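Local coordinates for glycerol uptake operon antiterminator-related protein (Thermotoga maritima, PDB 1VKF), which probably takes part in glycerol-3-phosphate-responsive antitermination of transcription, at residues A[38-41]-A[47-50]; A[61-66]-A[92-97]; A[51-56]-A[83-88]; A[71-76]-A[99-104]. All coordinates share one frame; numbering follows the deposited sequence. Where two conformers were deposited one is given.

How the contacts relate
Contact 1 lies within one beta/alpha unit of the barrel; contacts 2, 3 and 4 join neighbouring units. Contact 2 is the buried one: selenomethionine, a carboxylate and an amide meet at the end of strand 58-62, with a water between the polar groups. Contacts 1 and 4 are partly buried and rest on single side-chain hydrogen bonds, between Ser40 and His48 and between Asn101 and Glu73; contact 4 adds an isoleucine pair. Contact 3 lies at the surface and uses a salt bridge. Contacts 1 and 3 share helix 45-54, and Leu49 of contact 1 packs on Gly83 and Ala84 of contact 3. Contacts 2 and 4 share helix 92-100, where Asn94 OD1 bonds Gly72 N.

Contact 1 (A[38-41]-A[47-50]); sequences LKSD and FHLK
His48 reaches from helix 45-54 to Ser40 on strand 34-41, and its ring makes the helix side of the contact. Its CB points toward the strand but stops 4.3 Å from Ser40 OG. CG, set anti to the carbonyl carbon (chi1 -66°), comes to 3.9 Å from Ser40 OG. The next atom makes the bond: His48 ND1 lies 2.8 Å from Ser40 OG, a hydrogen bond met at the ring edge, near the ring plane. Ser40 CB lies at the same edge, in the plane of the ring, 3.7 Å from His48 ND1. On the far side of that nitrogen, His48 CE1 is 3.5 Å from Ser40 OG. Ser40 meets the ring with its hydroxyl anti to its own backbone N (chi1 -177°), which swings OG outward from the strand to the helix.

Around this pair, Met24 packs on His48, the Ser40 backbone is tied to Asn67, and Asp41 OD1 is held by Asn44 ND2. The contact joins the strand and the helix that directly follows it within the beta-alpha-beta unit 34-41, 45-54, 58-62, close to the turn between them. Chemically the link is one short polar bond to a buried hydroxyl: it gives Ser40 OG a partner inside the fold and restrains rotation of the imidazole about its CB-CG bond.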
loop_
_atom_site.group_PDB
_atom_site.type_symbol
_atom_site.label_atom_id
_atom_site.label_comp_id
_atom_site.label_asym_id
_atom_site.label_seq_id
_atom_site.Cartn_x
_atom_site.Cartn_y
_atom_site.Cartn_z
ATOM N N LEU A 38 -6.166 2.347 5.075
ATOM C CA LEU A 38 -6.268 0.906 5.164
ATOM C C LEU A 38 -7.633 0.390 5.599
ATOM O O LEU A 38 -7.869 -0.830 5.524
ATOM C CB LEU A 38 -5.204 0.369 6.113
ATOM C CG LEU A 38 -3.773 0.659 5.628
ATOM C CD1 LEU A 38 -2.821 0.001 6.601
ATOM C CD2 LEU A 38 -3.508 0.154 4.217
ATOM N N LYS A 39 -8.520 1.292 5.988
ATOM C CA LYS A 39 -9.907 0.939 6.255
ATOM C C LYS A 39 -10.802 2.133 5.994
ATOM O O LYS A 39 -10.486 3.275 6.334
ATOM C CB LYS A 39 -10.052 0.499 7.727
ATOM C CG LYS A 39 -11.448 -0.014 8.130
ATOM C CD LYS A 39 -11.523 -0.376 9.629
ATOM C CE LYS A 39 -12.876 -0.990 9.940
ATOM N NZ LYS A 39 -12.910 -1.575 11.297
ATOM N N SER A 40 -11.957 1.863 5.422
ATOM C CA SER A 40 -12.974 2.881 5.276
ATOM C C SER A 40 -14.287 2.142 5.061
ATOM O O SER A 40 -14.392 0.945 5.348
ATOM C CB SER A 40 -12.635 3.850 4.080
ATOM O OG SER A 40 -13.595 4.907 3.962
ATOM N N ASP A 41 -15.257 2.828 4.486
ATOM C CA ASP A 41 -16.539 2.195 4.102
ATOM C C ASP A 41 -17.095 2.956 2.897
ATOM O O ASP A 41 -16.717 4.096 2.621
ATOM C CB ASP A 41 -17.513 2.037 5.281
ATOM C CG ASP A 41 -18.086 3.339 5.795
ATOM O OD1 ASP A 41 -18.821 4.033 5.070
ATOM O OD2 ASP A 41 -17.853 3.694 6.941
ATOM N N PHE A 47 -15.583 11.219 1.817
ATOM C CA PHE A 47 -15.312 12.227 2.825
ATOM C C PHE A 47 -13.933 12.027 3.442
ATOM O O PHE A 47 -13.207 12.973 3.713
ATOM C CB PHE A 47 -16.332 12.144 3.936
ATOM C CG PHE A 47 -17.763 12.255 3.469
ATOM C CD1 PHE A 47 -18.166 13.279 2.622
ATOM C CD2 PHE A 47 -18.722 11.347 3.922
ATOM C CE1 PHE A 47 -19.496 13.377 2.205
ATOM C CE2 PHE A 47 -20.060 11.445 3.503
ATOM C CZ PHE A 47 -20.433 12.450 2.639
ATOM N N HIS A 48 -13.594 10.768 3.677
ATOM C CA HIS A 48 -12.264 10.428 4.176
ATOM C C HIS A 48 -11.203 10.905 3.204
ATOM O O HIS A 48 -10.194 11.534 3.616
ATOM C CB HIS A 48 -12.140 8.931 4.440
ATOM C CG HIS A 48 -13.018 8.441 5.550
ATOM N ND1 HIS A 48 -13.308 7.097 5.712
ATOM C CD2 HIS A 48 -13.647 9.088 6.564
ATOM C CE1 HIS A 48 -14.076 6.942 6.777
ATOM N NE2 HIS A 48 -14.291 8.132 7.317
ATOM N N LEU A 49 -11.391 10.625 1.922
ATOM C CA LEU A 49 -10.440 11.055 0.915
ATOM C C LEU A 49 -10.325 12.579 0.773
ATOM O O LEU A 49 -9.220 13.101 0.605
ATOM C CB LEU A 49 -10.738 10.458 -0.445
ATOM C CG LEU A 49 -10.516 8.923 -0.462
ATOM C CD1 LEU A 49 -11.093 8.285 -1.683
ATOM C CD2 LEU A 49 -9.013 8.650 -0.431
ATOM N N LYS A 50 -11.443 13.282 0.827
ATOM C CA LYS A 50 -11.423 14.745 0.825
ATOM C C LYS A 50 -10.532 15.285 1.958
ATOM O O LYS A 50 -9.759 16.212 1.722
ATOM C CB LYS A 50 -12.830 15.305 0.986
ATOM C CG LYS A 50 -12.850 16.826 1.185
ATOM C CD LYS A 50 -14.133 17.467 0.753
ATOM C CE LYS A 50 -14.042 19.021 0.799
ATOM N NZ LYS A 50 -12.753 19.529 0.260
#

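Contact 2 (A[61-66]-A[92-97]); sequences VDMDFV and PKNYVV
The carboxamide of Asn94 is roofed on one face by the end of selenomethionine Met63, while its edge turns to Asp64. Over that face Met63 SE sits 3.8 Å from Asn94 CG and Met63 CE lies 3.6 Å from Asn94 ND2, so selenium and methyl together span the amide from its carbon to its nitrogen. A bend at chi3 (-75°) lays the methyl over the plane. Close to the plane itself stands the Asp64 carboxylate, tilted 36° to the amide. Asp64 OD1 is 3.6 Å from Asn94 ND2, too far for a direct bond, and a water closes the gap: it donates to Asp64 OD1 at 2.9 Å and accepts from Asn94 ND2 at 2.8 Å. Thr89 OG1 forms a second bridge, bonded to the same two atoms.

The site lies at the C-terminal end of strand 58-62 in the parallel beta/alpha barrel, where the chain leaves the strand through an Asx turn: Asp64 N donates to Asp62 OD1 over 2.9 Å, on the anti side, tilted 24° out of the carboxylate plane. The partner, helix 92-100, belongs to the neighbouring strand 86-89. Asp64 OD2 accepts from Ile90 N, which fastens the turn to the stretch leading into this helix, while Asn94 OD1 accepts from Gly72 N, ahead of helix 73-82. Ala75 and Ile76 of helix 73-82 flank the selenomethionine.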
loop_
_atom_site.group_PDB
_atom_site.type_symbol
_atom_site.label_atom_id
_atom_site.label_comp_id
_atom_site.label_asym_id
_atom_site.label_seq_id
_atom_site.Cartn_x
_atom_site.Cartn_y
_atom_site.Cartn_z
ATOM N N VAL A 61 -5.825 3.651 -1.526
ATOM C CA VAL A 61 -6.854 3.071 -0.701
ATOM C C VAL A 61 -6.767 1.552 -0.800
ATOM O O VAL A 61 -6.738 1.010 -1.893
ATOM C CB VAL A 61 -8.260 3.476 -1.188
ATOM C CG1 VAL A 61 -9.346 2.752 -0.426
ATOM C CG2 VAL A 61 -8.410 4.966 -1.006
ATOM N N ASP A 62 -6.761 0.870 0.325
ATOM C CA ASP A 62 -6.854 -0.605 0.322
ATOM C C ASP A 62 -8.300 -0.988 0.087
ATOM O O ASP A 62 -9.126 -0.966 0.993
ATOM C CB ASP A 62 -6.387 -1.213 1.639
ATOM C CG ASP A 62 -6.353 -2.733 1.576
ATOM O OD1 ASP A 62 -7.047 -3.313 0.727
ATOM O OD2 ASP A 62 -5.663 -3.437 2.350
HETATM N N MSE A 63 -8.612 -1.254 -1.157
HETATM C CA MSE A 63 -9.967 -1.467 -1.610
HETATM C C MSE A 63 -10.544 -2.746 -0.985
HETATM O O MSE A 63 -11.762 -2.877 -0.793
HETATM C CB MSE A 63 -10.045 -1.423 -3.117
HETATM C CG MSE A 63 -9.406 -2.583 -3.761
HETATM SE SE MSE A 63 -9.603 -2.530 -5.702
HETATM C CE MSE A 63 -11.558 -3.087 -5.786
ATOM N N ASP A 64 -9.662 -3.646 -0.542
ATOM C CA ASP A 64 -10.145 -4.878 0.067
ATOM C C ASP A 64 -10.733 -4.676 1.448
ATOM O O ASP A 64 -11.401 -5.585 1.954
ATOM C CB ASP A 64 -8.997 -5.885 0.230
ATOM C CG ASP A 64 -8.276 -6.219 -1.040
ATOM O OD1 ASP A 64 -8.778 -6.029 -2.170
ATOM O OD2 ASP A 64 -7.139 -6.778 -0.969
ATOM N N PHE A 65 -10.498 -3.515 2.067
ATOM C CA PHE A 65 -10.977 -3.254 3.419
ATOM C C PHE A 65 -11.929 -2.048 3.511
ATOM O O PHE A 65 -12.175 -1.522 4.602
ATOM C CB PHE A 65 -9.776 -3.154 4.368
ATOM C CG PHE A 65 -9.075 -4.479 4.570
ATOM C CD1 PHE A 65 -9.446 -5.335 5.601
ATOM C CD2 PHE A 65 -8.114 -4.904 3.677
ATOM C CE1 PHE A 65 -8.812 -6.579 5.754
ATOM C CE2 PHE A 65 -7.479 -6.114 3.811
ATOM C CZ PHE A 65 -7.834 -6.968 4.857
ATOM N N VAL A 66 -12.510 -1.654 2.370
ATOM C CA VAL A 66 -13.553 -0.623 2.342
ATOM C C VAL A 66 -14.859 -1.405 2.576
ATOM O O VAL A 66 -15.305 -2.187 1.690
ATOM C CB VAL A 66 -13.606 0.106 0.986
ATOM C CG1 VAL A 66 -14.748 1.091 0.943
ATOM C CG2 VAL A 66 -12.273 0.807 0.653
ATOM N N PRO A 92 -5.066 -10.329 -7.475
ATOM C CA PRO A 92 -4.495 -10.084 -8.809
ATOM C C PRO A 92 -5.476 -9.570 -9.844
ATOM O O PRO A 92 -5.082 -8.732 -10.670
ATOM C CB PRO A 92 -3.966 -11.468 -9.232
ATOM C CG PRO A 92 -3.771 -12.170 -8.000
ATOM C CD PRO A 92 -4.756 -11.691 -6.999
ATOM N N LYS A 93 -6.715 -10.032 -9.815
ATOM C CA LYS A 93 -7.712 -9.558 -10.760
ATOM C C LYS A 93 -8.001 -8.060 -10.577
ATOM O O LYS A 93 -8.187 -7.357 -11.555
ATOM C CB LYS A 93 -9.011 -10.370 -10.649
ATOM C CG LYS A 93 -8.836 -11.866 -10.873
ATOM N N ASN A 94 -8.061 -7.567 -9.327
ATOM C CA ASN A 94 -8.264 -6.134 -9.079
ATOM C C ASN A 94 -7.065 -5.376 -9.625
ATOM O O ASN A 94 -7.195 -4.317 -10.234
ATOM C CB ASN A 94 -8.369 -5.821 -7.588
ATOM C CG ASN A 94 -9.748 -6.124 -6.985
ATOM O OD1 ASN A 94 -10.737 -6.253 -7.712
ATOM N ND2 ASN A 94 -9.809 -6.225 -5.631
ATOM N N TYR A 95 -5.862 -5.924 -9.401
ATOM C CA TYR A 95 -4.646 -5.286 -9.871
ATOM C C TYR A 95 -4.660 -5.145 -11.405
ATOM O O TYR A 95 -4.443 -4.042 -11.906
ATOM C CB TYR A 95 -3.403 -6.091 -9.418
ATOM C CG TYR A 95 -2.133 -5.422 -9.858
ATOM C CD1 TYR A 95 -1.567 -4.454 -9.074
ATOM C CD2 TYR A 95 -1.556 -5.696 -11.081
ATOM C CE1 TYR A 95 -0.465 -3.797 -9.423
ATOM C CE2 TYR A 95 -0.406 -4.998 -11.484
ATOM C CZ TYR A 95 0.098 -4.025 -10.618
ATOM O OH TYR A 95 1.239 -3.313 -10.859
ATOM N N VAL A 96 -4.969 -6.227 -12.126
ATOM C CA VAL A 96 -4.940 -6.205 -13.594
ATOM C C VAL A 96 -5.991 -5.201 -14.108
ATOM O O VAL A 96 -5.740 -4.445 -15.039
ATOM C CB VAL A 96 -5.159 -7.621 -14.256
ATOM C CG1 VAL A 96 -5.205 -7.523 -15.768
ATOM C CG2 VAL A 96 -4.029 -8.566 -13.879
ATOM N N VAL A 97 -7.156 -5.180 -13.491
ATOM C CA VAL A 97 -8.223 -4.340 -13.959
ATOM C C VAL A 97 -7.846 -2.872 -13.694
ATOM O O VAL A 97 -8.126 -2.000 -14.493
ATOM C CB VAL A 97 -9.588 -4.730 -13.278
ATOM C CG1 VAL A 97 -10.646 -3.693 -13.592
ATOM C CG2 VAL A 97 -10.049 -6.073 -13.761
HETATM O O HOH W 1 -11.408 -6.352 -3.319
#

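Contact 3 (A[51-56]-A[83-88])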
loop_
_atom_site.group_PDB
_atom_site.type_symbol
_atom_site.label_atom_id
_atom_site.label_comp_id
_atom_site.label_asym_id
_atom_site.label_seq_id
_atom_site.Cartn_x
_atom_site.Cartn_y
_atom_site.Cartn_z
ATOM N N ILE A 51 -10.656 14.740 3.165
ATOM C CA ILE A 51 -9.852 15.201 4.311
ATOM C C ILE A 51 -8.350 15.057 3.944
ATOM O O ILE A 51 -7.536 15.966 4.171
ATOM C CB ILE A 51 -10.196 14.460 5.621
ATOM C CG1 ILE A 51 -11.570 14.849 6.141
ATOM C CG2 ILE A 51 -9.085 14.680 6.671
ATOM C CD1 ILE A 51 -12.128 13.804 7.179
ATOM N N LEU A 52 -7.982 13.902 3.391
ATOM C CA LEU A 52 -6.588 13.561 3.174
ATOM C C LEU A 52 -6.053 14.300 1.960
ATOM O O LEU A 52 -4.919 14.803 1.979
ATOM C CB LEU A 52 -6.443 12.056 2.979
ATOM C CG LEU A 52 -6.748 11.228 4.247
ATOM C CD1 LEU A 52 -6.726 9.745 3.866
ATOM C CD2 LEU A 52 -5.789 11.498 5.366
ATOM N N LYS A 53 -6.868 14.418 0.922
ATOM C CA LYS A 53 -6.440 15.137 -0.279
ATOM C C LYS A 53 -6.300 16.637 0.039
ATOM O O LYS A 53 -5.433 17.297 -0.484
ATOM C CB LYS A 53 -7.402 14.905 -1.455
ATOM C CG LYS A 53 -7.404 13.427 -2.018
ATOM C CD LYS A 53 -6.046 12.965 -2.556
ATOM C CE LYS A 53 -5.563 13.857 -3.724
ATOM N NZ LYS A 53 -4.123 13.586 -4.190
ATOM N N ASP A 54 -7.145 17.150 0.916
ATOM C CA ASP A 54 -7.084 18.553 1.353
ATOM C C ASP A 54 -5.743 18.853 2.070
ATOM O O ASP A 54 -5.278 20.011 2.040
ATOM C CB ASP A 54 -8.249 18.879 2.275
ATOM C CG ASP A 54 -9.548 19.252 1.502
ATOM O OD1 ASP A 54 -9.522 19.322 0.243
ATOM O OD2 ASP A 54 -10.621 19.503 2.062
ATOM N N ARG A 55 -5.186 17.856 2.734
ATOM C CA ARG A 55 -3.870 17.953 3.393
ATOM C C ARG A 55 -2.721 17.821 2.409
ATOM O O ARG A 55 -1.567 17.830 2.813
ATOM C CB ARG A 55 -3.727 16.960 4.505
ATOM C CG ARG A 55 -4.536 17.276 5.738
ATOM C CD ARG A 55 -4.600 16.181 6.681
ATOM N NE ARG A 55 -5.441 16.431 7.856
ATOM C CZ ARG A 55 -5.079 16.091 9.086
ATOM N NH1 ARG A 55 -3.890 15.567 9.296
ATOM N NH2 ARG A 55 -5.892 16.292 10.110
ATOM N N GLY A 56 -3.019 17.693 1.122
ATOM C CA GLY A 56 -1.998 17.646 0.102
ATOM C C GLY A 56 -1.340 16.281 -0.069
ATOM O O GLY A 56 -0.275 16.179 -0.638
ATOM N N GLY A 83 -12.062 9.772 -5.099
ATOM C CA GLY A 83 -10.921 10.696 -5.112
ATOM C C GLY A 83 -9.546 10.085 -4.822
ATOM O O GLY A 83 -8.560 10.799 -4.590
ATOM N N ALA A 84 -9.458 8.765 -4.878
ATOM C CA ALA A 84 -8.184 8.071 -4.592
ATOM C C ALA A 84 -7.217 8.266 -5.731
ATOM O O ALA A 84 -7.593 8.338 -6.891
ATOM C CB ALA A 84 -8.432 6.576 -4.343
ATOM N N ASP A 85 -5.939 8.330 -5.377
ATOM C CA ASP A 85 -4.902 8.351 -6.361
ATOM C C ASP A 85 -4.555 6.988 -6.893
ATOM O O ASP A 85 -3.999 6.850 -7.998
ATOM C CB ASP A 85 -3.664 9.054 -5.823
ATOM C CG ASP A 85 -3.939 10.493 -5.500
ATOM O OD1 ASP A 85 -4.407 11.250 -6.400
ATOM O OD2 ASP A 85 -3.856 10.924 -4.335
ATOM N N GLY A 86 -4.831 5.986 -6.104
ATOM C CA GLY A 86 -4.595 4.607 -6.492
ATOM C C GLY A 86 -5.186 3.617 -5.504
ATOM O O GLY A 86 -5.809 3.970 -4.485
ATOM N N ILE A 87 -4.995 2.335 -5.814
ATOM C CA ILE A 87 -5.499 1.297 -4.995
ATOM C C ILE A 87 -4.396 0.359 -4.526
ATOM O O ILE A 87 -3.388 0.201 -5.165
ATOM C CB ILE A 87 -6.633 0.500 -5.667
ATOM C CG1 ILE A 87 -6.155 -0.237 -6.895
ATOM C CG2 ILE A 87 -7.833 1.427 -6.050
ATOM C CD1 ILE A 87 -5.830 -1.637 -6.659
ATOM N N ILE A 88 -4.675 -0.309 -3.423
ATOM C CA ILE A 88 -3.894 -1.414 -2.877
ATOM C C ILE A 88 -4.832 -2.612 -2.780
ATOM O O ILE A 88 -6.001 -2.463 -2.469
ATOM C CB ILE A 88 -3.457 -1.084 -1.448
ATOM C CG1 ILE A 88 -2.495 0.111 -1.424
ATOM C CG2 ILE A 88 -2.763 -2.273 -0.786
ATOM C CD1 ILE A 88 -2.528 0.842 -0.133
#
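Lys53 and Asp85 approach from opposite directions and form a salt bridge between the last turn of helix 45-54 and the residue just before strand 86-89. Lys53 NZ donates to Asp85 OD2 at 2.7 Å, using the syn lone pair of that oxygen, and bonds weakly to Asp85 OD1 at 3.2 Å. A further hydrogen bond from the ammonium goes to Lys57 O. Asp85 OD2 is gripped twice, since it also accepts from Val59 N at the start of strand 58-62. The lysine chain reaches the acid by folding at chi2 and chi3 (-61° and -60°), which carries its middle past the backbone of Gly83: Lys53 CG and CD both lie 3.9 Å from Gly83 O. A methionine in place of Lys53 would probably leave the Asp85 carboxylate without its charged mate and Lys57 O without this donor.

Each helix end closes in a Schellman motif, at Gly56 and Gly83, both at positive phi; Gly56 N donates to Lys53 O at 2.9 Å. Two helix C-termini thus gather where strands 58-62 and 86-89 begin, an arrangement belonging to the N-terminal rim of a parallel beta/alpha barrel.

Contact 4 (A[71-76]-A[99-104]); sequences EGEEAI and KKNGIP
Glu73 and Asn101 cross at about a right angle, with their carboxylate and amide planes 73° apart. Asn101 ND2 donates to Glu73 OE2 over 2.7 Å, nearly straight at 168°. The acceptor lies almost in the amide plane and receives the proton on its anti lone pair. CG anti to the backbone N (chi1 -164°) and an extended chain beyond it bring the Glu73 carboxylate to the asparagine, although its CB does not aim there. The same ND2 also bonds Val97 O. A leucine in place of Asn101 would probably leave Glu73 OE2 and Val97 O without this shared donor and set the glutamate end free to turn.

The pair joins the first turn of helix 73-82 to the end of helix 92-100, neighbouring helices on the outside of the beta/alpha barrel. Gly72 occupies the N-cap of the former, and Gly102, at positive phi, is the C-prime residue of the Schellman motif closing the latter, with Gly102 N bonded to Lys99 O at 3.0 Å. Deeper in, Ile76 and Ile103 aim at each other and cross at a slant. They touch through methyls, Ile76 CG2 to Ile103 CD1 at 3.6 Å, and Ile76 packs on Val97 too.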
loop_
_atom_site.group_PDB
_atom_site.type_symbol
_atom_site.label_atom_id
_atom_site.label_comp_id
_atom_site.label_asym_id
_atom_site.label_seq_id
_atom_site.Cartn_x
_atom_site.Cartn_y
_atom_site.Cartn_z
ATOM N N GLU A 71 -15.499 -6.428 -5.387
ATOM C CA GLU A 71 -14.271 -6.537 -6.149
ATOM C C GLU A 71 -14.585 -6.215 -7.583
ATOM O O GLU A 71 -15.748 -6.259 -8.008
ATOM C CB GLU A 71 -13.631 -7.920 -5.963
ATOM C CG GLU A 71 -14.401 -9.102 -6.462
ATOM C CD GLU A 71 -13.688 -10.424 -6.137
ATOM O OE1 GLU A 71 -12.902 -10.463 -5.162
ATOM O OE2 GLU A 71 -13.908 -11.408 -6.857
ATOM N N GLY A 72 -13.542 -5.910 -8.331
ATOM C CA GLY A 72 -13.659 -5.759 -9.761
ATOM C C GLY A 72 -13.763 -4.344 -10.276
ATOM O O GLY A 72 -13.540 -3.397 -9.551
ATOM N N GLU A 73 -14.013 -4.229 -11.575
ATOM C CA GLU A 73 -13.883 -2.969 -12.288
ATOM C C GLU A 73 -14.735 -1.836 -11.724
ATOM O O GLU A 73 -14.275 -0.714 -11.579
ATOM C CB GLU A 73 -14.186 -3.178 -13.754
ATOM C CG GLU A 73 -13.726 -2.035 -14.650
ATOM C CD GLU A 73 -13.567 -2.480 -16.092
ATOM O OE1 GLU A 73 -14.400 -3.271 -16.555
ATOM O OE2 GLU A 73 -12.615 -2.049 -16.753
ATOM N N GLU A 74 -16.005 -2.116 -11.490
ATOM C CA GLU A 74 -16.903 -1.117 -10.925
ATOM C C GLU A 74 -16.473 -0.641 -9.528
ATOM O O GLU A 74 -16.486 0.565 -9.268
ATOM C CB GLU A 74 -18.361 -1.612 -10.914
ATOM C CG GLU A 74 -18.915 -2.009 -12.271
ATOM C CD GLU A 74 -18.603 -3.430 -12.730
ATOM O OE1 GLU A 74 -17.818 -4.171 -12.080
ATOM O OE2 GLU A 74 -19.135 -3.805 -13.804
ATOM N N ALA A 75 -16.008 -1.559 -8.679
ATOM C CA ALA A 75 -15.451 -1.194 -7.385
ATOM C C ALA A 75 -14.230 -0.298 -7.507
ATOM O O ALA A 75 -14.102 0.718 -6.816
ATOM C CB ALA A 75 -15.133 -2.413 -6.557
ATOM N N ILE A 76 -13.337 -0.640 -8.431
ATOM C CA ILE A 76 -12.118 0.167 -8.620
ATOM C C ILE A 76 -12.461 1.576 -9.122
ATOM O O ILE A 76 -11.925 2.580 -8.601
ATOM C CB ILE A 76 -11.148 -0.512 -9.613
ATOM C CG1 ILE A 76 -10.573 -1.820 -9.080
ATOM C CG2 ILE A 76 -10.044 0.449 -9.995
ATOM C CD1 ILE A 76 -10.155 -2.778 -10.174
ATOM N N LYS A 99 -4.853 -1.578 -13.565
ATOM C CA LYS A 99 -3.825 -1.269 -14.557
ATOM C C LYS A 99 -4.412 -1.019 -15.956
ATOM O O LYS A 99 -4.044 -0.060 -16.614
ATOM C CB LYS A 99 -2.809 -2.419 -14.580
ATOM C CG LYS A 99 -1.640 -2.222 -15.522
ATOM C CD LYS A 99 -0.815 -3.513 -15.585
ATOM C CE LYS A 99 0.599 -3.307 -16.092
ATOM N NZ LYS A 99 1.413 -4.457 -15.632
ATOM N N LYS A 100 -5.319 -1.887 -16.380
ATOM C CA LYS A 100 -6.025 -1.769 -17.662
ATOM C C LYS A 100 -6.771 -0.427 -17.799
ATOM O O LYS A 100 -6.940 0.088 -18.909
ATOM C CB LYS A 100 -7.049 -2.896 -17.779
ATOM C CG LYS A 100 -6.451 -4.197 -18.313
ATOM N N ASN A 101 -7.227 0.115 -16.670
ATOM C CA ASN A 101 -7.956 1.373 -16.650
ATOM C C ASN A 101 -7.090 2.581 -16.321
ATOM O O ASN A 101 -7.618 3.690 -16.109
ATOM C CB ASN A 101 -9.108 1.273 -15.647
ATOM C CG ASN A 101 -10.271 0.504 -16.191
ATOM O OD1 ASN A 101 -11.052 1.062 -16.983
ATOM N ND2 ASN A 101 -10.386 -0.795 -15.829
ATOM N N GLY A 102 -5.771 2.366 -16.248
ATOM C CA GLY A 102 -4.823 3.451 -16.024
ATOM C C GLY A 102 -4.782 3.986 -14.611
ATOM O O GLY A 102 -4.343 5.111 -14.376
ATOM N N ILE A 103 -5.178 3.138 -13.656
ATOM C CA ILE A 103 -5.250 3.484 -12.257
ATOM C C ILE A 103 -4.022 2.880 -11.530
ATOM O O ILE A 103 -3.822 1.670 -11.545
ATOM C CB ILE A 103 -6.544 2.961 -11.699
ATOM C CG1 ILE A 103 -7.725 3.727 -12.354
ATOM C CG2 ILE A 103 -6.577 3.144 -10.203
ATOM C CD1 ILE A 103 -9.052 3.049 -12.252
ATOM N N PRO A 104 -3.184 3.725 -10.937
ATOM C CA PRO A 104 -2.070 3.237 -10.099
ATOM C C PRO A 104 -2.526 2.195 -9.074
ATOM O O PRO A 104 -3.601 2.311 -8.429
ATOM C CB PRO A 104 -1.595 4.504 -9.400
ATOM C CG PRO A 104 -1.965 5.612 -10.371
ATOM C CD PRO A 104 -3.205 5.197 -11.019
#